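Local atomic coordinates of IAA acetyltransferase (Bacillus cereus ATCC 14579, PDB entry 1Y9K), a protein that probably acts as an N-acetyltransferase of the GNAT family, moving an acetyl group onto an amine of a substrate that is not established. Residues His85-Glu88 / Thr89-Tyr93; Val100-Gly103 / Asn104-Ser108; Ala42-Gly46 / Ser47-Val51. All blocks are in the same frame, centred on the assembly; numbering follows the deposited sequence.

Contact 1: residues His85-Glu88 / Thr89-Tyr93; sequences HAVE and TAKGY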
# COMPACT_ATOMS: atom_id res chain seq x y z
N HIS A 85 -2.86 9.96 5.08
CA HIS A 85 -3.53 9.33 6.23
C HIS A 85 -2.70 8.23 6.88
O HIS A 85 -2.67 8.13 8.12
CB HIS A 85 -4.91 8.79 5.82
CG HIS A 85 -5.80 8.44 6.98
ND1 HIS A 85 -5.59 7.34 7.78
CD2 HIS A 85 -6.94 9.02 7.43
CE1 HIS A 85 -6.55 7.27 8.69
NE2 HIS A 85 -7.38 8.27 8.49
N ALA A 86 -2.04 7.41 6.07
CA ALA A 86 -1.10 6.40 6.57
C ALA A 86 0.03 7.03 7.40
O ALA A 86 0.34 6.54 8.50
CB ALA A 86 -0.54 5.56 5.43
N VAL A 87 0.62 8.10 6.87
CA VAL A 87 1.70 8.85 7.54
C VAL A 87 1.22 9.36 8.91
O VAL A 87 1.90 9.16 9.92
CB VAL A 87 2.21 10.04 6.67
CG1 VAL A 87 3.17 10.95 7.46
CG2 VAL A 87 2.89 9.55 5.38
N GLU A 88 0.05 10.01 8.92
CA GLU A 88 -0.53 10.55 10.15
C GLU A 88 -0.89 9.47 11.17
O GLU A 88 -0.68 9.65 12.36
CB GLU A 88 -1.76 11.44 9.85
CG GLU A 88 -1.40 12.80 9.25
CD GLU A 88 -0.21 13.46 9.96
OE1 GLU A 88 -0.35 13.83 11.15
OE2 GLU A 88 0.87 13.62 9.32
N THR A 89 -1.41 8.35 10.68
CA THR A 89 -1.74 7.23 11.54
C THR A 89 -0.48 6.65 12.19
O THR A 89 -0.49 6.30 13.37
CB THR A 89 -2.49 6.16 10.75
OG1 THR A 89 -3.68 6.74 10.21
CG2 THR A 89 -2.85 4.97 11.62
N ALA A 90 0.59 6.59 11.41
CA ALA A 90 1.87 6.04 11.84
C ALA A 90 2.58 6.90 12.89
O ALA A 90 3.18 6.36 13.83
CB ALA A 90 2.78 5.79 10.62
N LYS A 91 2.54 8.22 12.71
CA LYS A 91 3.01 9.16 13.73
C LYS A 91 2.22 8.94 15.01
O LYS A 91 2.80 8.77 16.09
CB LYS A 91 2.83 10.61 13.28
CG LYS A 91 3.77 11.05 12.17
CD LYS A 91 3.38 12.43 11.66
CE LYS A 91 4.37 12.93 10.61
NZ LYS A 91 3.76 13.99 9.73
N GLY A 92 0.90 8.91 14.88
CA GLY A 92 -0.03 8.66 15.98
C GLY A 92 0.34 7.47 16.84
O GLY A 92 0.20 7.53 18.07
N TYR A 93 0.81 6.40 16.21
CA TYR A 93 1.22 5.18 16.93
C TYR A 93 2.62 5.26 17.56
O TYR A 93 3.07 4.31 18.20
CB TYR A 93 1.05 3.94 16.05
CG TYR A 93 -0.38 3.44 16.02
CD1 TYR A 93 -1.20 3.68 14.92
CD2 TYR A 93 -0.93 2.76 17.12
CE1 TYR A 93 -2.52 3.24 14.89
CE2 TYR A 93 -2.25 2.32 17.10
CZ TYR A 93 -3.04 2.56 15.99
OH TYR A 93 -4.35 2.12 15.96

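Contact 2: residues Val100-Gly103 / Asn104-Ser108; sequences VGTG and NSSVS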
# COMPACT_ATOMS: atom_id res chain seq x y z
N VAL A 100 7.25 1.52 2.45
CA VAL A 100 6.35 1.04 1.43
C VAL A 100 7.21 0.39 0.34
O VAL A 100 8.28 0.90 -0.02
CB VAL A 100 5.47 2.19 0.88
CG1 VAL A 100 6.30 3.23 0.12
CG2 VAL A 100 4.32 1.65 0.02
N GLY A 101 6.75 -0.74 -0.18
CA GLY A 101 7.38 -1.39 -1.31
C GLY A 101 6.48 -1.27 -2.52
O GLY A 101 5.26 -1.09 -2.37
N THR A 102 7.08 -1.33 -3.70
CA THR A 102 6.33 -1.42 -4.95
C THR A 102 7.22 -2.05 -6.03
O THR A 102 8.44 -2.03 -5.91
CB THR A 102 5.75 -0.06 -5.40
OG1 THR A 102 4.63 -0.30 -6.24
CG2 THR A 102 6.79 0.79 -6.15
N GLY A 103 6.59 -2.62 -7.06
CA GLY A 103 7.31 -3.24 -8.16
C GLY A 103 8.14 -2.26 -8.99
O GLY A 103 7.83 -1.07 -9.06
N ASN A 104 9.19 -2.78 -9.62
CA ASN A 104 10.05 -1.98 -10.48
C ASN A 104 9.28 -1.34 -11.64
O ASN A 104 9.62 -0.25 -12.13
CB ASN A 104 11.23 -2.82 -11.00
CG ASN A 104 10.78 -4.07 -11.76
OD1 ASN A 104 10.37 -5.05 -11.16
ND2 ASN A 104 10.90 -4.04 -13.08
N SER A 105 8.23 -2.03 -12.06
CA SER A 105 7.36 -1.60 -13.13
C SER A 105 6.33 -0.56 -12.68
O SER A 105 5.72 0.08 -13.53
CB SER A 105 6.66 -2.82 -13.73
OG SER A 105 5.85 -3.46 -12.76
N SER A 106 6.13 -0.39 -11.37
CA SER A 106 5.08 0.50 -10.86
C SER A 106 5.56 1.94 -10.80
O SER A 106 5.62 2.55 -9.72
CB SER A 106 4.57 0.05 -9.49
OG SER A 106 4.21 -1.30 -9.52
N VAL A 107 5.89 2.48 -11.96
CA VAL A 107 6.58 3.77 -12.05
C VAL A 107 5.73 4.96 -11.59
O VAL A 107 6.25 5.90 -10.99
CB VAL A 107 7.14 4.02 -13.47
CG1 VAL A 107 7.79 5.38 -13.55
CG2 VAL A 107 8.18 2.94 -13.81
N SER A 108 4.43 4.90 -11.85
CA SER A 108 3.50 5.92 -11.38
C SER A 108 3.39 5.95 -9.84
O SER A 108 3.26 7.03 -9.24
CB SER A 108 2.12 5.76 -12.03
OG SER A 108 1.09 6.16 -11.13

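Contact 3: residues Ala42-Gly46 / Ser47-Val51; sequences AKQGG and SVIGV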
# COMPACT_ATOMS: atom_id res chain seq x y z
N ALA A 42 -11.10 3.92 2.36
CA ALA A 42 -11.62 5.18 1.85
C ALA A 42 -13.02 4.95 1.25
O ALA A 42 -13.22 4.00 0.48
CB ALA A 42 -10.69 5.78 0.81
N LYS A 43 -13.96 5.81 1.62
CA LYS A 43 -15.33 5.74 1.09
C LYS A 43 -15.72 7.01 0.35
O LYS A 43 -15.41 8.11 0.82
CB LYS A 43 -16.33 5.47 2.22
CG LYS A 43 -15.94 4.32 3.13
CD LYS A 43 -17.09 3.90 4.01
CE LYS A 43 -16.63 2.86 5.02
NZ LYS A 43 -17.73 1.99 5.49
N GLN A 44 -16.37 6.85 -0.81
CA GLN A 44 -17.02 7.97 -1.53
C GLN A 44 -17.92 7.52 -2.70
O GLN A 44 -17.55 6.63 -3.47
CB GLN A 44 -16.02 9.05 -2.01
CG GLN A 44 -15.21 8.69 -3.24
CD GLN A 44 -15.26 9.77 -4.30
OE1 GLN A 44 -14.24 10.34 -4.68
NE2 GLN A 44 -16.46 10.05 -4.80
N GLY A 45 -19.09 8.16 -2.80
CA GLY A 45 -20.09 7.83 -3.81
C GLY A 45 -20.91 6.62 -3.41
O GLY A 45 -21.42 5.89 -4.26
N GLY A 46 -21.04 6.42 -2.10
CA GLY A 46 -21.76 5.28 -1.54
C GLY A 46 -21.02 3.94 -1.51
O GLY A 46 -21.66 2.89 -1.37
N SER A 47 -19.69 3.95 -1.63
CA SER A 47 -18.93 2.69 -1.63
C SER A 47 -17.47 2.83 -1.19
O SER A 47 -16.90 3.93 -1.24
CB SER A 47 -19.01 1.99 -3.00
OG SER A 47 -18.16 2.62 -3.96
N VAL A 48 -16.88 1.72 -0.74
CA VAL A 48 -15.44 1.62 -0.46
C VAL A 48 -14.61 1.59 -1.76
O VAL A 48 -14.71 0.65 -2.56
CB VAL A 48 -15.11 0.39 0.40
CG1 VAL A 48 -13.58 0.18 0.51
CG2 VAL A 48 -15.74 0.53 1.78
N ILE A 49 -13.79 2.62 -1.95
CA ILE A 49 -13.06 2.83 -3.21
C ILE A 49 -11.52 2.93 -3.04
O ILE A 49 -10.78 3.08 -4.01
CB ILE A 49 -13.61 4.07 -3.98
CG1 ILE A 49 -13.80 5.29 -3.06
CG2 ILE A 49 -14.95 3.74 -4.64
CD1 ILE A 49 -12.52 5.95 -2.59
N GLY A 50 -11.06 2.84 -1.80
CA GLY A 50 -9.65 2.89 -1.47
C GLY A 50 -9.39 2.10 -0.20
O GLY A 50 -10.29 1.87 0.61
N VAL A 51 -8.15 1.66 -0.03
CA VAL A 51 -7.76 0.91 1.15
C VAL A 51 -6.25 1.04 1.35
O VAL A 51 -5.53 1.35 0.40
CB VAL A 51 -8.20 -0.58 1.04
CG1 VAL A 51 -7.53 -1.29 -0.15
CG2 VAL A 51 -7.96 -1.33 2.35

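Contact 1: residues His85-Glu88 / Thr89-Tyr93
Glu88 and Lys91, one turn apart on the solvent side of helix 78-92, form a salt bridge: Lys91 NZ lies 2.9 Å from Glu88 OE2, on the syn lone pair of that oxygen. The bend in the glutamate chain about CB-CG (chi2 -44°) carries its carboxylate toward an extended lysine, whose CD also passes 3.6 Å from Glu88 OE2. The second polar feature is the carbonyl of His85, gripped by two donors from a single residue. Thr89 N donates the ordinary helical bond to His85 O at 2.9 Å, while the hydroxyl Thr89 OG1 reaches the same His85 O at 2.7 Å from the other face of the carbonyl plane. The threonine torsion allows this, since OG1 sits beside the backbone N (chi1 -59°). Tyr52 OH, from strand 48-56, hydrogen-bonds to both Thr89 OG1 and His85 ND1, tying this helical turn to the sheet beneath. The helix is the crossover of a right-handed beta-alpha-beta unit between strands 61-69 and 97-103, a central element of the GNAT fold. The helical i to i+4 bonds continue with Ala90 N to Ala86 O at 2.9 Å, Lys91 N to Val87 O at 3.0 Å and Gly92 N to Glu88 O at 3.1 Å. Outward from these bonds, Val87 and Lys91 lie side by side and point the same way, with CG1 of the valine against CE and NZ of the lysine. On the buried side, Ala86 rests on Ile64 and Ala90 on Met62, both of strand 61-69. Leu153 touches Val87, Ala90 and the side chain of Lys91.

Contact 2: residues Val100-Gly103 / Asn104-Ser108
Thr102 meets Ser106 through its first torsion: with the threonine hydroxyl swung opposite the backbone N (chi1 -156°), Thr102 OG1 comes to 3.3 Å from Ser106 CB, while CG2 of the same threonine lies 4.1 Å from that CB. The serine torsion (chi1 -52°) sets Ser106 OG beside its own N, 3.5 Å from Thr102 OG1, where it bonds Glu138 OE1. The chain between them is a type I beta turn from Gly103 to Ser106, joining the end of strand 97-103 to helix 107-115 in the GNAT fold. One bond closes the turn: Ser106 N donates to Gly103 O at 2.9 Å. The donor stands well above the carbonyl plane, 65° out of it, so the N-H is not directed at a lone pair. Ser106 is then the centre of an inverse gamma turn, marked by a weak bond from Val107 N to Ser105 O, and this second bend lies immediately before the first residue of the helix, Val107. Ser106 occupies the N-cap position, but its side chain makes no capping bond; instead Ser105 OG joins it on Glu138 OE1, which gathers the two hydroxyls onto one carboxylate oxygen. The amide of Asn104 is held by strand 141-152. Its OD1 accepts from the backbone N of Arg144 and Asp145, and its ND2 donates to Val142 O, so both ends of the amide are used and its rotation is fixed. Thr102 also packs on Leu110 and Tyr113 of the helix that follows. Gly103 O, besides accepting from Ser106 N, lies 3.5 Å from Ser106 CB.

Contact 3: residues Ala42-Gly46 / Ser47-Val51
Ser47 meets Gln44 where the hairpin of strands 38-43 and 48-56 closes: Gln44 N donates to Ser47 O at 3.0 Å, and Lys43 CA brings its hydrogen toward the same oxygen. The loop between them bends through Gly45 and Gly46, both with positive phi. Val48 pairs with Lys43 as an antiparallel non-hydrogen-bonded pair, and its CG2 lies 4.0 Å from Lys43 CG, where the extended lysine chain runs past it. Ile49 and Gly50 together face Ala42, a classic beta bulge that shifts the register by one. Ile49 N reaches Ala42 O at 2.9 Å, and Gly50 N adds a weak bond to that oxygen. In return Ala42 N donates to Gly50 O at 2.8 Å, straight at the hydrogen (171°), though the donor stands well above the plane of the Gly50 carbonyl. The isoleucine's first torsion (chi1 47°) brings its CG1 to 3.7 Å from Gln44 CG, and the turn about CG1 (chi2 71°) then carries CD1 to 3.9 Å from Ala42 CB. Ala42 rests on Leu82 and Ile49 on Ile78, both of helix 78-92. Val51, next along, turns its side chain onto Leu19 and Leu20 of helix 17-23. Backbone bonds thus set the register, while the apolar contacts of Ala42 and Ile49 join the hairpin to the helix, and the glycine-rich tip stays at the surface.

Overall arrangement
The three contacts lie in series along the chain and none touches another; their centres are 20 to 23 Å apart. Contact 2 is the buried one; contact 1 has a packed and an exposed side, whereas contact 3 runs from a buried strand end to an exposed tip. Contacts 1 and 2 occur at successive elements, helix 78-92 and strand 97-103, yet on opposite sides of the chain's centre. Contact 3 shares the sheet with contact 2, and its hairpin strands also pack against the helix of contact 1. The chemistry follows position: a surface ion pair and a hydroxyl doubling a helical bond in contact 1, side-chain amide and hydroxyl bonds to outside partners in contact 2, and mainly strand pairing in contact 3.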